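PDB 1P3Y: MrsD protein from Bacillus sp., which catalyses the FAD-dependent oxidative decarboxylation of the C-terminal cysteine of mersacidin to an aminoenethiol residue during lantibiotic biosynthesis. Local coordinates for the interface of chains A and B. Residues are numbered along the deposited sequence; one frame, centred on the assembly and turned at random. Chains: chain A/B, MrsD protein.

Contact 1: the interface of chains A and B. Residues chain A 75, 111-114; chain B 125, 127-128, 131, 134.
B:Lys131 reaches across to the end of helix 106-113 of chain A, while B:Met128, from the PXMNXXMW motif of HFCD flavoproteins, faces A:His75, the active-site histidine. The lysine side chain bends at chi2 and again at chi4 (65°), and this second turn carries its amine NZ in among backbone carbonyls. B:Lys131 NZ donates to A:Val111 O at 2.8 Å, approaching in the carbonyl plane with a C=O...N angle of 146°. The bond from B:Lys131 NZ to A:His114 O is 2.6 Å long; here the angle is 153° and the donor is tilted somewhat from the plane. A weak third bond, 3.0 Å, joins B:Lys131 NZ to A:Leu112 O. All three acceptors lie at or just past the C-terminal end of the helix, so the amine caps that end, and the helix dipole would favour a positive charge on it, if it is protonated.

The tightly packed apolar side centres on A:Leu112, which hides 65 Å² against chain B. B:Met128 CG rests 3.7 Å from A:Ala113 CA and also lies alongside A:Leu112 CB. A:Leu112 CD2 meets B:Lys131 CB at 4.0 Å and touches B:Val134 CG2 at similar range. Further out, the B:Met128 and A:His75 side chains cross at about a right angle, with the methionine SD lying 3.3 Å from ring atom CE1 of the histidine; this brings a motif residue of one subunit to the catalytic histidine of the other.

At the margin the fit is looser. B:Asn125, another motif residue, has its amide ND2 4.5 Å from A:Ala113 O, beyond bonding distance, and buries merely 2 Å². B:Leu127 hides 12 Å², its CD1 lying beside the A:Ala113 carbonyl.

Contact 2: the interface of chains A and B. Residues chain A 101, 112; chain B 92-93, 96, 128, 133-134, 137.
The N-terminal turns of helix 92-99 in chain B, which begin within the segment corresponding to the PASANT motif of HFCD flavoproteins, meet A:Leu112 and A:Gly101 beside helix 132-144. A:Leu112 enters with its two methyl branches divided between these helices. Its CD1 points at B:Ala92 CB, 3.4 Å away, whereas CD2 turns to the other helix and lies 4.0 Å from B:Val133 CG2. The leucine and B:Val133 side chains cross at about a right angle, and CD2 and CG2 are the atoms that meet; B:Met128 and B:Val134 also border the leucine.

A:Gly101 makes its approach through backbone atoms, hiding 38 Å². Its conformation is left-handed (phi 74°, psi 24°), one that glycine readily adopts. The other branch of B:Val133, CG1, packs 3.8 Å from A:Gly101 CA. The carbonyl O of A:Gly101 comes down onto the helix opposite, 3.4 Å from B:Gly96 CA, a position where no side chain intervenes.

No direct polar bond joins the chains here; water 1 supplies the polar link instead. It lies 2.9 Å from A:Gly101 O and 2.8 Å from B:Ala92 O, and also 2.9 Å from the side-chain amide oxygen OD1 of B:Asn137. The asparagine chi1 (-82°) puts CG beside the backbone N, and the second torsion then sets which way OD1 points. Because all three protein partners are oxygens, water 1 is well placed to donate to them, although its hydrogens are not seen and it cannot donate to all three at once.

In the Rossmann-type fold, A:Gly101 belongs to the loop connecting helices 92-99 and 106-113, and A:Leu112 stands near the end of the second, while the receiving surface on chain B is formed by helices 92-99, 126-129 and 132-144; the centre of the contact is about 22 Å from B:His75, the active-site residue of chain B.

Contact 1: the interface of chains A and B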
loop_
_atom_site.group_PDB
_atom_site.type_symbol
_atom_site.label_atom_id
_atom_site.label_comp_id
_atom_site.label_asym_id
_atom_site.label_seq_id
_atom_site.Cartn_x
_atom_site.Cartn_y
_atom_site.Cartn_z
ATOM N N HIS A 75 26.207 5.089 -14.028
ATOM C CA HIS A 75 26.797 4.317 -15.123
ATOM C C HIS A 75 28.227 4.798 -15.397
ATOM O O HIS A 75 29.115 3.998 -15.696
ATOM C CB HIS A 75 25.943 4.458 -16.391
ATOM C CG HIS A 75 25.726 5.878 -16.812
ATOM N ND1 HIS A 75 25.978 6.322 -18.093
ATOM C CD2 HIS A 75 25.322 6.965 -16.112
ATOM C CE1 HIS A 75 25.744 7.621 -18.161
ATOM N NE2 HIS A 75 25.346 8.037 -16.972
ATOM N N VAL A 111 27.781 -0.049 -20.834
ATOM C CA VAL A 111 28.613 -0.383 -21.988
ATOM C C VAL A 111 29.087 0.915 -22.640
ATOM O O VAL A 111 30.259 1.053 -22.971
ATOM C CB VAL A 111 27.842 -1.246 -23.026
ATOM C CG1 VAL A 111 28.643 -1.345 -24.334
ATOM C CG2 VAL A 111 27.608 -2.650 -22.466
ATOM N N LEU A 112 28.186 1.875 -22.807
ATOM C CA LEU A 112 28.565 3.143 -23.413
ATOM C C LEU A 112 29.438 3.982 -22.505
ATOM O O LEU A 112 30.252 4.756 -22.983
ATOM C CB LEU A 112 27.335 3.979 -23.785
ATOM C CG LEU A 112 26.437 3.503 -24.926
ATOM C CD1 LEU A 112 25.254 4.435 -25.015
ATOM C CD2 LEU A 112 27.172 3.472 -26.227
ATOM N N ALA A 113 29.275 3.837 -21.198
ATOM C CA ALA A 113 30.049 4.646 -20.264
ATOM C C ALA A 113 31.393 4.071 -19.836
ATOM O O ALA A 113 32.170 4.755 -19.170
ATOM C CB ALA A 113 29.207 4.964 -19.039
ATOM N N HIS A 114 31.666 2.823 -20.209
ATOM C CA HIS A 114 32.944 2.179 -19.880
ATOM C C HIS A 114 33.993 2.636 -20.925
ATOM O O HIS A 114 33.756 2.553 -22.135
ATOM C CB HIS A 114 32.782 0.658 -19.927
ATOM C CG HIS A 114 33.972 -0.102 -19.433
ATOM N ND1 HIS A 114 34.571 -1.106 -20.168
ATOM C CD2 HIS A 114 34.620 -0.071 -18.245
ATOM C CE1 HIS A 114 35.531 -1.664 -19.450
ATOM N NE2 HIS A 114 35.580 -1.055 -18.277
ATOM N N ASN B 125 28.347 11.768 -21.204
ATOM C CA ASN B 125 29.716 11.630 -20.739
ATOM C C ASN B 125 30.624 11.521 -21.970
ATOM O O ASN B 125 30.244 10.914 -22.982
ATOM C CB ASN B 125 29.812 10.362 -19.896
ATOM C CG ASN B 125 31.111 10.241 -19.199
ATOM O OD1 ASN B 125 31.446 11.071 -18.356
ATOM N ND2 ASN B 125 31.870 9.204 -19.535
ATOM N N LEU B 127 33.192 9.740 -22.504
ATOM C CA LEU B 127 33.473 8.361 -22.870
ATOM C C LEU B 127 32.347 7.888 -23.791
ATOM O O LEU B 127 32.585 7.289 -24.844
ATOM C CB LEU B 127 33.547 7.473 -21.626
ATOM C CG LEU B 127 34.852 7.588 -20.824
ATOM C CD1 LEU B 127 34.740 6.812 -19.521
ATOM C CD2 LEU B 127 36.013 7.063 -21.662
ATOM N N MET B 128 31.113 8.184 -23.399
ATOM C CA MET B 128 29.951 7.791 -24.186
ATOM C C MET B 128 29.929 8.499 -25.530
ATOM O O MET B 128 29.582 7.907 -26.553
ATOM C CB MET B 128 28.668 8.131 -23.427
ATOM C CG MET B 128 28.492 7.373 -22.127
ATOM S SD MET B 128 27.203 8.105 -21.124
ATOM C CE MET B 128 25.722 7.487 -21.990
ATOM N N LYS B 131 31.979 6.924 -28.342
ATOM C CA LYS B 131 31.644 5.567 -28.767
ATOM C C LYS B 131 31.161 5.538 -30.228
ATOM O O LYS B 131 30.370 6.387 -30.673
ATOM C CB LYS B 131 30.585 4.954 -27.826
ATOM C CG LYS B 131 31.138 4.541 -26.473
ATOM C CD LYS B 131 32.098 3.377 -26.629
ATOM C CE LYS B 131 32.951 3.143 -25.385
ATOM N NZ LYS B 131 32.166 2.732 -24.210
ATOM N N VAL B 134 27.288 5.768 -31.054
ATOM C CA VAL B 134 26.680 7.086 -30.904
ATOM C C VAL B 134 26.865 7.889 -32.194
ATOM O O VAL B 134 25.888 8.389 -32.784
ATOM C CB VAL B 134 27.290 7.824 -29.693
ATOM C CG1 VAL B 134 26.644 9.186 -29.514
ATOM C CG2 VAL B 134 27.118 6.969 -28.454
#

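Contact 2: the interface of chains A and B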
loop_
_atom_site.group_PDB
_atom_site.type_symbol
_atom_site.label_atom_id
_atom_site.label_comp_id
_atom_site.label_asym_id
_atom_site.label_seq_id
_atom_site.Cartn_x
_atom_site.Cartn_y
_atom_site.Cartn_z
ATOM N N GLY A 101 23.276 1.061 -29.975
ATOM C CA GLY A 101 23.396 2.292 -29.212
ATOM C C GLY A 101 22.180 2.652 -28.389
ATOM O O GLY A 101 21.939 3.818 -28.088
ATOM N N LEU A 112 28.186 1.875 -22.807
ATOM C CA LEU A 112 28.565 3.143 -23.413
ATOM C C LEU A 112 29.438 3.982 -22.505
ATOM O O LEU A 112 30.252 4.756 -22.983
ATOM C CB LEU A 112 27.335 3.979 -23.785
ATOM C CG LEU A 112 26.437 3.503 -24.926
ATOM C CD1 LEU A 112 25.254 4.435 -25.015
ATOM C CD2 LEU A 112 27.172 3.472 -26.227
ATOM N N ALA B 92 22.186 9.278 -25.007
ATOM C CA ALA B 92 22.675 8.360 -26.021
ATOM C C ALA B 92 21.482 7.446 -26.334
ATOM O O ALA B 92 21.179 7.144 -27.497
ATOM C CB ALA B 92 23.846 7.548 -25.478
ATOM N N ASN B 93 20.793 7.034 -25.273
ATOM C CA ASN B 93 19.636 6.162 -25.392
ATOM C C ASN B 93 18.590 6.719 -26.367
ATOM O O ASN B 93 18.214 6.045 -27.324
ATOM C CB ASN B 93 19.008 5.929 -24.009
ATOM C CG ASN B 93 17.728 5.128 -24.093
ATOM O OD1 ASN B 93 17.729 3.987 -24.577
ATOM N ND2 ASN B 93 16.615 5.726 -23.643
ATOM N N GLY B 96 19.851 6.562 -29.792
ATOM C CA GLY B 96 19.808 5.190 -30.284
ATOM C C GLY B 96 18.391 4.711 -30.604
ATOM O O GLY B 96 18.153 3.949 -31.558
ATOM N N MET B 128 31.113 8.184 -23.399
ATOM C CA MET B 128 29.951 7.791 -24.186
ATOM C C MET B 128 29.929 8.499 -25.530
ATOM O O MET B 128 29.582 7.907 -26.553
ATOM C CB MET B 128 28.668 8.131 -23.427
ATOM C CG MET B 128 28.492 7.373 -22.127
ATOM S SD MET B 128 27.203 8.105 -21.124
ATOM C CE MET B 128 25.722 7.487 -21.990
ATOM N N VAL B 133 29.029 3.650 -31.926
ATOM C CA VAL B 133 27.564 3.602 -32.106
ATOM C C VAL B 133 26.890 4.960 -32.031
ATOM O O VAL B 133 26.016 5.274 -32.846
ATOM C CB VAL B 133 26.854 2.717 -31.053
ATOM C CG1 VAL B 133 26.153 1.571 -31.745
ATOM C CG2 VAL B 133 27.849 2.231 -29.995
ATOM N N VAL B 134 27.288 5.768 -31.054
ATOM C CA VAL B 134 26.680 7.086 -30.904
ATOM C C VAL B 134 26.865 7.889 -32.194
ATOM O O VAL B 134 25.888 8.389 -32.784
ATOM C CB VAL B 134 27.290 7.824 -29.693
ATOM C CG1 VAL B 134 26.644 9.186 -29.514
ATOM C CG2 VAL B 134 27.118 6.969 -28.454
ATOM N N ASN B 137 24.832 6.581 -34.826
ATOM C CA ASN B 137 23.434 6.928 -34.585
ATOM C C ASN B 137 23.179 8.368 -34.987
ATOM O O ASN B 137 22.190 8.648 -35.674
ATOM C CB ASN B 137 23.036 6.669 -33.108
ATOM C CG ASN B 137 22.686 5.181 -32.829
ATOM O OD1 ASN B 137 22.710 4.726 -31.684
ATOM N ND2 ASN B 137 22.352 4.436 -33.880
HETATM O O HOH W 1 23.162 6.193 -29.245
#

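Contact 1 and contact 2 are neighbouring patches of one interface, with the centres of their C-alpha atoms about 8 Å apart. They share A:Leu112, B:Met128 and B:Val134, so the end of helix 106-113 in chain A is anchored in both. Contact 1 adds direct polar bonds, whereas contact 2 is apolar and water-linked. The interface is not an exact two-fold, and different surfaces of the same protein face each other in these patches. Through contact 1 the interface of the homododecamer extends to the active-site histidine of chain A, so subunit association may contribute to the surroundings of that site; the structure alone does not show coupling.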